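Local structure of gamma-glutamyltranspeptidase (Klebsiella pneumoniae subsp. pneumoniae, 5HFT) at residues Leu47-Glu52 / Val151-Ala156; Ser55-Met60 / Val135-Ile140; Asp80-Ile85 / Ala94-Gly99; Thr130-Val135 / Ser225-Pro230; Asp157-Ala162 / Thr214-Ala219. The protein acts in the uric acid degradation pathway, catalysing the conversion of oxamate to oxalate, and belongs to the gamma-glutamyltransferase family. All blocks are in the same frame, centred on the assembly; numbering follows the deposited sequence.

Contact 1: residues Leu47-Glu52 / Val151-Ala156; sequences LAILRE and VARLLA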
# COMPACT_ATOMS: atom_id res chain seq x y z
N LEU A 47 15.20 4.71 -6.16
CA LEU A 47 16.59 5.05 -5.86
C LEU A 47 17.18 6.00 -6.89
O LEU A 47 17.96 6.89 -6.53
CB LEU A 47 17.44 3.79 -5.80
CG LEU A 47 18.73 4.07 -5.07
CD1 LEU A 47 18.39 4.34 -3.62
CD2 LEU A 47 19.67 2.89 -5.23
N ALA A 48 16.83 5.84 -8.17
CA ALA A 48 17.39 6.72 -9.18
C ALA A 48 16.98 8.16 -8.92
O ALA A 48 17.82 9.06 -8.90
CB ALA A 48 16.98 6.26 -10.59
N ILE A 49 15.69 8.38 -8.62
CA ILE A 49 15.18 9.73 -8.39
C ILE A 49 15.95 10.41 -7.26
O ILE A 49 16.28 11.60 -7.33
CB ILE A 49 13.67 9.68 -8.10
CG1 ILE A 49 12.92 9.21 -9.35
CG2 ILE A 49 13.12 11.05 -7.61
CD1 ILE A 49 13.21 10.03 -10.57
N LEU A 50 16.21 9.66 -6.20
CA LEU A 50 17.04 10.18 -5.12
C LEU A 50 18.40 10.63 -5.64
O LEU A 50 18.79 11.80 -5.49
CB LEU A 50 17.18 9.11 -4.05
CG LEU A 50 15.89 8.80 -3.31
CD1 LEU A 50 16.17 7.81 -2.22
CD2 LEU A 50 15.28 10.08 -2.76
N ARG A 51 19.13 9.71 -6.27
CA ARG A 51 20.45 10.03 -6.82
C ARG A 51 20.41 11.18 -7.82
O ARG A 51 21.45 11.77 -8.12
CB ARG A 51 21.04 8.82 -7.50
CG ARG A 51 21.58 7.72 -6.62
CD ARG A 51 22.58 6.97 -7.45
NE ARG A 51 23.27 5.90 -6.75
CZ ARG A 51 24.50 6.00 -6.27
NH1 ARG A 51 25.15 7.14 -6.37
NH2 ARG A 51 25.06 4.95 -5.68
N GLU A 52 19.24 11.49 -8.38
CA GLU A 52 19.12 12.58 -9.33
C GLU A 52 18.73 13.87 -8.65
O GLU A 52 18.31 14.81 -9.33
CB GLU A 52 18.09 12.24 -10.42
CG GLU A 52 18.49 11.16 -11.44
CD GLU A 52 17.35 10.78 -12.41
OE1 GLU A 52 16.65 11.68 -12.94
OE2 GLU A 52 17.13 9.57 -12.60
N VAL A 151 7.36 15.79 -13.98
CA VAL A 151 6.53 14.59 -13.93
C VAL A 151 6.98 13.55 -14.96
O VAL A 151 7.09 12.36 -14.65
CB VAL A 151 5.04 14.96 -14.12
CG1 VAL A 151 4.85 15.78 -15.39
CG2 VAL A 151 4.17 13.73 -14.19
N ALA A 152 7.31 14.00 -16.18
CA ALA A 152 7.77 13.11 -17.24
C ALA A 152 9.00 12.33 -16.82
O ALA A 152 9.28 11.26 -17.38
CB ALA A 152 8.06 13.90 -18.52
N ARG A 153 9.76 12.86 -15.87
CA ARG A 153 10.88 12.11 -15.30
C ARG A 153 10.39 11.06 -14.30
O ARG A 153 10.88 9.92 -14.32
CB ARG A 153 11.86 13.08 -14.63
CG ARG A 153 13.05 12.39 -14.02
CD ARG A 153 13.81 11.62 -15.08
NE ARG A 153 14.65 10.58 -14.49
CZ ARG A 153 14.25 9.33 -14.29
NH1 ARG A 153 13.03 8.97 -14.64
NH2 ARG A 153 15.07 8.43 -13.75
N LEU A 154 9.40 11.40 -13.46
CA LEU A 154 8.95 10.45 -12.44
C LEU A 154 8.32 9.19 -13.04
O LEU A 154 8.37 8.12 -12.41
CB LEU A 154 7.96 11.13 -11.51
CG LEU A 154 8.41 12.43 -10.84
CD1 LEU A 154 7.37 12.84 -9.82
CD2 LEU A 154 9.78 12.29 -10.19
N LEU A 155 7.71 9.28 -14.23
CA LEU A 155 7.07 8.14 -14.88
C LEU A 155 7.95 7.48 -15.92
O LEU A 155 7.52 6.49 -16.52
CB LEU A 155 5.76 8.55 -15.55
CG LEU A 155 4.78 9.28 -14.67
CD1 LEU A 155 3.64 9.76 -15.56
CD2 LEU A 155 4.33 8.36 -13.56
N ALA A 156 9.15 8.00 -16.16
CA ALA A 156 9.96 7.51 -17.27
C ALA A 156 10.17 6.00 -17.17
O ALA A 156 9.95 5.27 -18.15
CB ALA A 156 11.28 8.27 -17.31
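Ile49 reaches with its CD1 methyl over one face of the Arg153 guanidinium, centred above the group and 3.9 Å from Arg153 CZ. The two side chains run past each other in opposite directions, and the methyl rests on the flat of the cation instead of meeting its rim. Arg153 arrives there through a bend in its chain: CG stands opposite the backbone N, and a turn at chi2 of 59° lays the guanidinium alongside helix 40-51.

The rim is taken by Glu52, the residue at which the chain leaves helical conformation. Its carboxylate grips the guanidinium side-on in a two-pronged salt bridge. Arg153 NE gives its N-H to Glu52 OE1 at 2.8 Å, and Arg153 NH2 gives one to Glu52 OE2 at 2.6 Å. Both oxygens use their syn lone pairs, and the two planes lie only 25° apart, which fixes the rotation of both groups. Ala48 CB lies obliquely beside the same cation, 4.3 Å from Arg153 NH2. Deeper in, Ile49 CD1 also touches Leu154 CD2 at 4.1 Å, so one methyl serves both the charged outer part and the apolar floor.

That floor continues into helix 56-70, where Ile49 packs on Ala62 and Leu154 on Glu58. The contact thus ties the end of helix 40-51 to the short helix 151-154 across the flank of helix 56-70.

Contact 2: residues Ser55-Met60 / Val135-Ile140; sequences SAIEAM and VEALRI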
# COMPACT_ATOMS: atom_id res chain seq x y z
N SER A 55 13.36 14.13 -4.13
CA SER A 55 12.97 13.90 -2.75
C SER A 55 12.45 12.48 -2.56
O SER A 55 12.15 11.77 -3.52
CB SER A 55 11.90 14.91 -2.32
OG SER A 55 10.62 14.55 -2.80
N ALA A 56 12.35 12.06 -1.30
CA ALA A 56 11.79 10.74 -1.02
C ALA A 56 10.39 10.57 -1.58
O ALA A 56 9.99 9.45 -1.91
CB ALA A 56 11.78 10.47 0.48
N ILE A 57 9.60 11.65 -1.66
CA ILE A 57 8.23 11.51 -2.15
C ILE A 57 8.22 11.28 -3.66
O ILE A 57 7.62 10.31 -4.15
CB ILE A 57 7.38 12.73 -1.75
CG1 ILE A 57 7.02 12.66 -0.27
CG2 ILE A 57 6.11 12.77 -2.57
CD1 ILE A 57 6.71 13.99 0.34
N GLU A 58 8.92 12.13 -4.41
CA GLU A 58 9.00 11.93 -5.85
C GLU A 58 9.60 10.56 -6.15
O GLU A 58 9.19 9.88 -7.10
CB GLU A 58 9.82 13.06 -6.48
CG GLU A 58 9.33 14.49 -6.12
CD GLU A 58 10.30 15.60 -6.53
OE1 GLU A 58 11.45 15.61 -6.03
OE2 GLU A 58 9.93 16.46 -7.36
N ALA A 59 10.57 10.12 -5.35
CA ALA A 59 11.10 8.78 -5.51
C ALA A 59 10.02 7.75 -5.25
O ALA A 59 9.98 6.70 -5.91
CB ALA A 59 12.30 8.55 -4.59
N MET A 60 9.14 8.01 -4.27
CA MET A 60 8.03 7.09 -4.01
C MET A 60 7.04 7.09 -5.16
O MET A 60 6.50 6.04 -5.52
CB MET A 60 7.29 7.46 -2.73
CG MET A 60 6.14 6.53 -2.46
SD MET A 60 6.80 4.91 -2.04
CE MET A 60 7.39 5.20 -0.38
N VAL A 135 -0.68 12.99 -6.93
CA VAL A 135 -0.78 14.43 -7.21
C VAL A 135 -0.70 15.22 -5.91
O VAL A 135 -0.04 16.26 -5.86
CB VAL A 135 -2.05 14.78 -8.02
CG1 VAL A 135 -3.31 14.47 -7.28
CG2 VAL A 135 -2.06 16.25 -8.38
N GLU A 136 -1.32 14.71 -4.83
CA GLU A 136 -1.30 15.41 -3.55
C GLU A 136 0.08 15.36 -2.89
O GLU A 136 0.60 16.37 -2.41
CB GLU A 136 -2.36 14.83 -2.61
CG GLU A 136 -2.15 15.28 -1.16
CD GLU A 136 -2.97 16.49 -0.79
OE1 GLU A 136 -3.92 16.80 -1.54
OE2 GLU A 136 -2.68 17.13 0.25
N ALA A 137 0.69 14.17 -2.83
CA ALA A 137 2.01 14.05 -2.24
C ALA A 137 3.02 14.94 -2.95
O ALA A 137 3.93 15.50 -2.33
CB ALA A 137 2.48 12.59 -2.27
N LEU A 138 2.88 15.08 -4.27
CA LEU A 138 3.84 15.89 -5.02
C LEU A 138 3.71 17.36 -4.66
O LEU A 138 4.72 18.06 -4.51
CB LEU A 138 3.66 15.68 -6.52
CG LEU A 138 4.19 14.37 -7.08
CD1 LEU A 138 3.74 14.23 -8.54
CD2 LEU A 138 5.71 14.28 -6.93
N ARG A 139 2.48 17.85 -4.55
CA ARG A 139 2.26 19.22 -4.09
C ARG A 139 2.82 19.39 -2.68
O ARG A 139 3.32 20.47 -2.33
CB ARG A 139 0.77 19.58 -4.14
N ILE A 140 2.72 18.35 -1.85
CA ILE A 140 3.38 18.36 -0.55
C ILE A 140 4.89 18.42 -0.73
O ILE A 140 5.58 19.19 -0.06
CB ILE A 140 2.99 17.13 0.28
CG1 ILE A 140 1.51 17.15 0.67
CG2 ILE A 140 3.89 16.98 1.45
CD1 ILE A 140 1.07 15.88 1.36
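Ile57 points from its CB toward residues 135-140 of helix 130-144 and branches at once into two arms. With CG1 opposite the carbonyl carbon (chi1 -76°), CG2 is left opposite the backbone N and meets Ala137 twice: Ile57 CG2 is 3.6 Å from Ala137 CB and 3.5 Å from Ala137 O. The other arm runs through CG1 to CD1, which passes Ala137 O at 4.1 Å and ends 4.3 Å from Ile140 CG2. One isoleucine therefore spans nearly a turn of the facing helix.

Beside it, the aliphatic part of Glu58 crosses Leu138 at about a right angle, with Glu58 CG 3.7 Å from Leu138 CD2. The carboxylate of Glu58 turns to other work. Its OE1 receives Ser55 N in a nearly straight bond on the anti lone pair, while Ser55 OG caps Ile57 N and Glu58 N weakly, making a capping box at the start of helix 56-70. Glu58 OE2 accepts from Leu149 N, so both oxygens of this buried group have partners.

The short helical segments run antiparallel at 158°, their axes 9.2 Å apart. Ile57 and Ala137 also touch Trp83, making this a close-packed antiparallel helix pair laid over a beta hairpin, as in the alpha-beta layers of the family's Ntn-hydrolase fold.

Contact 3: residues Asp80-Ile85 / Ala94-Gly99; sequences DGFWLI and AIDASG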
# COMPACT_ATOMS: atom_id res chain seq x y z
N ASP A 80 -6.34 2.08 -5.09
CA ASP A 80 -6.25 3.12 -4.08
C ASP A 80 -4.86 3.14 -3.47
O ASP A 80 -4.10 2.18 -3.59
CB ASP A 80 -7.30 2.87 -2.99
CG ASP A 80 -8.71 3.11 -3.49
OD1 ASP A 80 -8.86 3.92 -4.43
OD2 ASP A 80 -9.65 2.50 -2.95
N GLY A 81 -4.52 4.26 -2.82
CA GLY A 81 -3.20 4.44 -2.25
C GLY A 81 -3.25 5.17 -0.93
O GLY A 81 -4.18 5.93 -0.63
N PHE A 82 -2.22 4.93 -0.12
CA PHE A 82 -2.18 5.44 1.24
C PHE A 82 -0.77 5.86 1.61
O PHE A 82 0.17 5.08 1.48
CB PHE A 82 -2.69 4.38 2.23
CG PHE A 82 -4.07 3.82 1.88
CD1 PHE A 82 -4.21 2.79 0.94
CD2 PHE A 82 -5.21 4.30 2.51
CE1 PHE A 82 -5.46 2.27 0.64
CE2 PHE A 82 -6.47 3.79 2.21
CZ PHE A 82 -6.60 2.77 1.27
N TRP A 83 -0.62 7.09 2.07
CA TRP A 83 0.67 7.63 2.46
C TRP A 83 0.68 7.97 3.94
O TRP A 83 -0.30 8.50 4.47
CB TRP A 83 1.00 8.89 1.69
CG TRP A 83 0.99 8.75 0.24
CD1 TRP A 83 -0.08 8.45 -0.57
CD2 TRP A 83 2.11 8.95 -0.63
NE1 TRP A 83 0.32 8.44 -1.88
CE2 TRP A 83 1.66 8.74 -1.94
CE3 TRP A 83 3.45 9.28 -0.41
CZ2 TRP A 83 2.50 8.86 -3.04
CZ3 TRP A 83 4.28 9.40 -1.49
CH2 TRP A 83 3.80 9.19 -2.79
N LEU A 84 1.79 7.68 4.59
CA LEU A 84 2.18 8.29 5.85
C LEU A 84 3.54 8.91 5.58
O LEU A 84 4.44 8.23 5.08
CB LEU A 84 2.24 7.26 6.97
CG LEU A 84 2.24 7.78 8.39
CD1 LEU A 84 1.04 8.64 8.58
CD2 LEU A 84 2.17 6.59 9.33
N ILE A 85 3.65 10.21 5.81
CA ILE A 85 4.87 10.96 5.51
C ILE A 85 5.38 11.58 6.80
O ILE A 85 4.61 12.21 7.54
CB ILE A 85 4.62 12.03 4.45
CG1 ILE A 85 4.13 11.38 3.16
CG2 ILE A 85 5.87 12.86 4.25
CD1 ILE A 85 3.80 12.37 2.07
N ALA A 94 -0.70 12.42 6.56
CA ALA A 94 -1.38 11.25 6.02
C ALA A 94 -2.17 11.61 4.76
O ALA A 94 -2.68 12.72 4.63
CB ALA A 94 -2.31 10.64 7.07
N ILE A 95 -2.23 10.67 3.83
CA ILE A 95 -2.94 10.83 2.57
C ILE A 95 -3.81 9.59 2.39
O ILE A 95 -3.29 8.49 2.19
CB ILE A 95 -2.00 11.00 1.38
CG1 ILE A 95 -1.02 12.15 1.59
CG2 ILE A 95 -2.82 11.24 0.12
CD1 ILE A 95 -0.17 12.42 0.37
N ASP A 96 -5.12 9.76 2.48
CA ASP A 96 -6.06 8.68 2.18
C ASP A 96 -6.45 8.88 0.72
O ASP A 96 -7.30 9.71 0.39
CB ASP A 96 -7.27 8.74 3.09
CG ASP A 96 -8.27 7.63 2.80
OD1 ASP A 96 -8.15 6.98 1.75
OD2 ASP A 96 -9.22 7.44 3.60
N ALA A 97 -5.83 8.13 -0.17
CA ALA A 97 -6.13 8.31 -1.59
C ALA A 97 -7.03 7.19 -2.09
O ALA A 97 -6.71 6.50 -3.05
CB ALA A 97 -4.83 8.40 -2.39
N SER A 98 -8.17 6.97 -1.42
CA SER A 98 -9.09 5.92 -1.82
C SER A 98 -10.39 6.52 -2.34
O SER A 98 -10.92 7.48 -1.76
CB SER A 98 -9.35 4.95 -0.66
OG SER A 98 -10.11 5.54 0.36
N GLY A 99 -10.91 5.96 -3.42
CA GLY A 99 -12.06 6.53 -4.08
C GLY A 99 -13.40 6.08 -3.52
O GLY A 99 -13.51 5.03 -2.89
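Trp83 and Ile95 form the tight half of this contact, a hydrogen-bonded antiparallel pair whose side chains lie side by side and point the same way. Trp83 CB is 3.7 Å from Ile95 CB, and the CD1 methyl of Ile95 sits over the five-membered ring of the indole in a CH-pi contact, offset toward the rim. Two reciprocal backbone bonds join the pair: Trp83 N donates to Ile95 O, and Ile95 N to Trp83 O, each at 3.0 Å. Helices 56-70 and 130-144 press on this face, placing Trp83 between the hairpin and the helix layer.

On the other face the two strands share fewer side-chain contacts. Leu84 CD1 is a full 4.2 Å from Ala94 CB, and the other chain packs on Leu84 and Phe82. Phe82 lies side by side with Asp96, ring and carboxylate 30° apart. Asp96, partly exposed, is held by Ser98 OG, which donates to its OD1.

At the open end of the hairpin, Asp80 OD1 accepts from Gly99 N at 3.1 Å, the donor standing well above the carboxylate plane, and from Gly129 N as well. Beyond the hairpin, Asp80 OD2 meets a basic side chain of the other chain in a salt bridge. Strand 80-86 also pairs antiparallel with a strand of that chain; the hairpin thus continues a beta sheet across the interface, consistent with the layered alpha-beta-beta-alpha Ntn-hydrolase core shared by this family.

Contact 4: residues Thr130-Val135 / Ser225-Pro230; sequences TVSGWV and SFYRGP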
# COMPACT_ATOMS: atom_id res chain seq x y z
N THR A 130 -5.10 6.13 -6.11
CA THR A 130 -3.66 6.33 -5.99
C THR A 130 -3.19 7.56 -6.73
O THR A 130 -2.41 8.36 -6.20
CB THR A 130 -2.85 5.14 -6.53
OG1 THR A 130 -3.46 4.55 -7.70
CG2 THR A 130 -2.56 4.13 -5.48
N VAL A 131 -3.64 7.73 -7.97
CA VAL A 131 -3.11 8.81 -8.78
C VAL A 131 -3.37 10.14 -8.10
O VAL A 131 -2.51 11.02 -8.10
CB VAL A 131 -3.69 8.76 -10.20
CG1 VAL A 131 -3.09 9.87 -11.06
CG2 VAL A 131 -3.42 7.39 -10.80
N SER A 132 -4.54 10.27 -7.46
CA SER A 132 -4.78 11.44 -6.62
C SER A 132 -3.82 11.48 -5.43
O SER A 132 -3.44 12.57 -4.98
CB SER A 132 -6.25 11.48 -6.17
OG SER A 132 -6.57 10.47 -5.24
N GLY A 133 -3.38 10.33 -4.93
CA GLY A 133 -2.36 10.35 -3.90
C GLY A 133 -1.05 10.87 -4.45
O GLY A 133 -0.38 11.68 -3.81
N TRP A 134 -0.69 10.46 -5.66
CA TRP A 134 0.54 10.98 -6.23
C TRP A 134 0.45 12.49 -6.42
O TRP A 134 1.39 13.21 -6.08
CB TRP A 134 0.85 10.31 -7.57
CG TRP A 134 0.79 8.81 -7.60
CD1 TRP A 134 0.61 7.95 -6.54
CD2 TRP A 134 0.81 8.00 -8.77
NE1 TRP A 134 0.56 6.65 -6.98
CE2 TRP A 134 0.68 6.65 -8.35
CE3 TRP A 134 0.93 8.27 -10.13
CZ2 TRP A 134 0.67 5.60 -9.26
CZ3 TRP A 134 0.94 7.22 -11.02
CH2 TRP A 134 0.81 5.91 -10.58
N VAL A 135 -0.68 12.99 -6.93
CA VAL A 135 -0.78 14.43 -7.21
C VAL A 135 -0.70 15.22 -5.91
O VAL A 135 -0.04 16.26 -5.86
CB VAL A 135 -2.05 14.78 -8.02
CG1 VAL A 135 -3.31 14.47 -7.28
CG2 VAL A 135 -2.06 16.25 -8.38
N SER A 225 -4.82 14.90 -14.81
CA SER A 225 -5.66 14.64 -15.98
C SER A 225 -6.39 13.31 -15.88
O SER A 225 -7.38 13.11 -16.58
CB SER A 225 -4.81 14.70 -17.25
OG SER A 225 -4.01 13.54 -17.39
N PHE A 226 -5.94 12.42 -15.00
CA PHE A 226 -6.64 11.17 -14.74
C PHE A 226 -8.07 11.42 -14.27
O PHE A 226 -8.97 10.63 -14.57
CB PHE A 226 -5.83 10.38 -13.71
CG PHE A 226 -6.33 8.99 -13.42
CD1 PHE A 226 -7.39 8.78 -12.54
CD2 PHE A 226 -5.66 7.88 -13.92
CE1 PHE A 226 -7.82 7.51 -12.22
CE2 PHE A 226 -6.10 6.60 -13.61
CZ PHE A 226 -7.19 6.43 -12.75
N TYR A 227 -8.30 12.51 -13.54
CA TYR A 227 -9.64 12.84 -13.05
C TYR A 227 -10.25 14.06 -13.70
O TYR A 227 -11.47 14.22 -13.64
CB TYR A 227 -9.62 13.05 -11.52
CG TYR A 227 -8.96 11.94 -10.75
CD1 TYR A 227 -7.57 11.83 -10.68
CD2 TYR A 227 -9.72 10.98 -10.09
CE1 TYR A 227 -6.95 10.80 -9.98
CE2 TYR A 227 -9.11 9.95 -9.38
CZ TYR A 227 -7.72 9.87 -9.33
OH TYR A 227 -7.12 8.85 -8.63
N ARG A 228 -9.44 14.92 -14.34
CA ARG A 228 -9.89 16.22 -14.83
C ARG A 228 -9.31 16.61 -16.19
O ARG A 228 -9.35 17.79 -16.56
CB ARG A 228 -9.56 17.33 -13.80
CG ARG A 228 -10.46 17.30 -12.58
CD ARG A 228 -9.82 17.77 -11.29
NE ARG A 228 -10.48 17.10 -10.18
CZ ARG A 228 -9.86 16.34 -9.28
NH1 ARG A 228 -8.55 16.20 -9.30
NH2 ARG A 228 -10.58 15.75 -8.34
N GLY A 229 -8.77 15.65 -16.94
CA GLY A 229 -8.20 15.93 -18.24
C GLY A 229 -8.64 14.93 -19.29
O GLY A 229 -9.65 14.23 -19.13
N PRO A 230 -7.89 14.86 -20.41
CA PRO A 230 -8.25 13.93 -21.50
C PRO A 230 -8.38 12.48 -21.07
O PRO A 230 -9.32 11.78 -21.49
CB PRO A 230 -7.11 14.11 -22.52
CG PRO A 230 -6.61 15.50 -22.29
CD PRO A 230 -6.78 15.75 -20.79
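Val131 and Phe226 bring the backbones within 7.3 Å of each other, measured between their CA atoms, with Ser132 and Tyr227 next at 8.2 Å. The first turn of helix 130-144, part of the helical layer expected of an Ntn-hydrolase fold, thus faces the short helix 225-228, and the space between them is bridged mainly by side chains of Val131, Phe226 and Tyr227.

Val131 carries the apolar part with both methyls. Its CG2 rests over one face of the Phe226 ring, offset toward the rim, in a CH-pi contact 4.0 Å from the ring centroid. The CG1 methyl, opposite the backbone N at a chi1 of -178°, touches Phe226 CB at 3.8 Å. The stem of the same valine comes up to the edge of the neighbouring ring, Val131 CB lying 3.9 Å from Tyr227 CE1. Leu218, Leu231 and Leu235 pack against Phe226 from other helices, so this ring belongs to a wider apolar core, whereas the ring of His254 meets Tyr227 with its plane about 20° away.

Tyr227 sends its hydroxyl to the helix start, where first-turn amides have no carbonyl of a preceding helical turn to bond to. It is used in both directions there: the OH group donates to Ala128 O, just ahead of the helix, and Tyr227 OH accepts from Ser132 N at 3.2 Å, with a moderately bent N-H...O angle of 148°.

Contact 5: residues Asp157-Ala162 / Thr214-Ala219; sequences DAIGYA and TLRMLA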
# COMPACT_ATOMS: atom_id res chain seq x y z
N ASP A 157 10.63 5.51 -16.02
CA ASP A 157 10.87 4.07 -15.91
C ASP A 157 9.58 3.28 -16.10
O ASP A 157 9.57 2.26 -16.80
CB ASP A 157 11.48 3.70 -14.56
CG ASP A 157 12.77 4.39 -14.30
OD1 ASP A 157 13.19 5.24 -15.11
OD2 ASP A 157 13.39 4.05 -13.28
N ALA A 158 8.47 3.76 -15.52
CA ALA A 158 7.19 3.05 -15.65
C ALA A 158 6.76 2.92 -17.10
O ALA A 158 6.29 1.86 -17.53
CB ALA A 158 6.09 3.79 -14.87
N ILE A 159 6.91 4.00 -17.88
CA ILE A 159 6.56 3.97 -19.29
C ILE A 159 7.37 2.92 -20.04
O ILE A 159 6.81 2.03 -20.70
CB ILE A 159 6.75 5.37 -19.89
CG1 ILE A 159 5.61 6.29 -19.44
CG2 ILE A 159 6.88 5.28 -21.41
CD1 ILE A 159 5.84 7.73 -19.72
N GLY A 160 8.69 2.99 -19.93
CA GLY A 160 9.57 2.10 -20.68
C GLY A 160 9.41 0.63 -20.34
O GLY A 160 9.60 -0.23 -21.20
N TYR A 161 9.10 0.32 -19.08
CA TYR A 161 8.87 -1.08 -18.72
C TYR A 161 7.56 -1.59 -19.30
O TYR A 161 7.39 -2.81 -19.42
CB TYR A 161 8.87 -1.26 -17.20
CG TYR A 161 10.22 -1.16 -16.52
CD1 TYR A 161 11.29 -1.94 -16.93
CD2 TYR A 161 10.42 -0.27 -15.48
CE1 TYR A 161 12.53 -1.84 -16.32
CE2 TYR A 161 11.63 -0.16 -14.85
CZ TYR A 161 12.70 -0.94 -15.27
OH TYR A 161 13.92 -0.82 -14.64
N ALA A 162 6.63 -0.69 -19.63
CA ALA A 162 5.37 -1.06 -20.25
C ALA A 162 5.54 -1.35 -21.75
O ALA A 162 5.08 -2.39 -22.23
CB ALA A 162 4.32 0.03 -20.02
N THR A 214 -1.35 5.16 -21.65
CA THR A 214 -1.92 5.80 -20.48
C THR A 214 -0.85 6.58 -19.71
O THR A 214 -1.02 7.77 -19.41
CB THR A 214 -2.57 4.76 -19.58
OG1 THR A 214 -3.60 4.08 -20.32
CG2 THR A 214 -3.17 5.42 -18.35
N LEU A 215 0.27 5.91 -19.38
CA LEU A 215 1.33 6.58 -18.65
C LEU A 215 1.93 7.73 -19.45
O LEU A 215 2.32 8.75 -18.89
CB LEU A 215 2.40 5.57 -18.24
CG LEU A 215 2.03 4.59 -17.13
CD1 LEU A 215 3.02 3.44 -17.04
CD2 LEU A 215 1.94 5.29 -15.79
N ARG A 216 2.01 7.59 -20.78
CA ARG A 216 2.48 8.70 -21.59
C ARG A 216 1.51 9.87 -21.58
O ARG A 216 1.95 11.03 -21.66
CB ARG A 216 2.76 8.25 -23.02
CG ARG A 216 4.10 7.59 -23.18
CD ARG A 216 4.50 7.53 -24.62
NE ARG A 216 3.75 6.46 -25.26
CZ ARG A 216 4.28 5.28 -25.56
NH1 ARG A 216 5.56 5.04 -25.29
NH2 ARG A 216 3.51 4.35 -26.13
N MET A 217 0.20 9.60 -21.50
CA MET A 217 -0.78 10.67 -21.33
C MET A 217 -0.58 11.40 -20.00
O MET A 217 -0.60 12.63 -19.96
CB MET A 217 -2.20 10.13 -21.43
CG MET A 217 -2.68 9.88 -22.85
SD MET A 217 -4.43 9.39 -22.93
CE MET A 217 -5.25 10.98 -22.83
N LEU A 218 -0.38 10.64 -18.92
CA LEU A 218 -0.14 11.27 -17.62
C LEU A 218 1.07 12.20 -17.66
O LEU A 218 1.07 13.25 -17.01
CB LEU A 218 0.04 10.21 -16.53
CG LEU A 218 -1.23 9.44 -16.17
CD1 LEU A 218 -0.99 8.44 -15.05
CD2 LEU A 218 -2.36 10.40 -15.81
N ALA A 219 2.10 11.83 -18.43
CA ALA A 219 3.33 12.62 -18.48
C ALA A 219 3.15 13.89 -19.30
O ALA A 219 3.76 14.92 -18.99
CB ALA A 219 4.48 11.79 -19.04
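Ile159 CG1 and Leu215 CG each stand opposite the carbonyl carbon of their own residue (chi1 -75° and -72°), with both chains extended beyond; set on facing helices, they slide past one another in opposite directions. Ile159 CG1 comes to 3.5 Å from Leu215 CB, where the helices are nearest, and Ile159 CD1 reaches on toward the next turn, ending 4.3 Å from Ala219 CB. Leu215 in return lays its CD1 methyl on Ala158, 3.8 Å from Ala158 CB and 3.7 Å from Ala158 O. Each of these branched residues therefore fills the space beside the other, and the small alanines let them lie close to the opposing backbone.

Arg216 borders the outer side. Its aliphatic stem crosses Ile159 at a slant, with Arg216 CG 3.9 Å from Ile159 CD1, and a bend at chi3 turns the guanidinium toward the C-terminal part of helix 156-164. There its NH2 makes a salt bridge with Glu163, while the stem and NH1 lie against Ile159 at the exposed edge. The inner side is apolar: Ala158 packs on Ala65 and Leu215 on Val69, both of helix 56-70, and Leu215 also touches Leu77.

The segments run antiparallel at 156°, with their axes 9.4 Å apart. This is a plain antiparallel helix pair, interlocked through aliphatic side chains, that joins helices 156-164 and 209-221 on the helical side of the fold.

In the fold
From the N terminus, helix 40-51 opens contact 1 and helix 56-70 opens contact 2. The hairpin of contact 3 closes first, nested within contact 2, which is itself nested within contact 1. Helix 130-144 begins contact 4 before its next turns close contact 2, and helix 151-154 then closes contact 1. Contact 4 therefore crosses both. Helix 156-164 follows directly and pairs with helix 209-221 in contact 5, which lies wholly inside the loop that helix 225-228 closes as contact 4. Contacts 2 and 4 share Val135, and Leu155 and Leu218 link contacts 1 and 5. Contacts 2 and 4 tie the helices to the hairpin, while 1 and 5 join helices to one another.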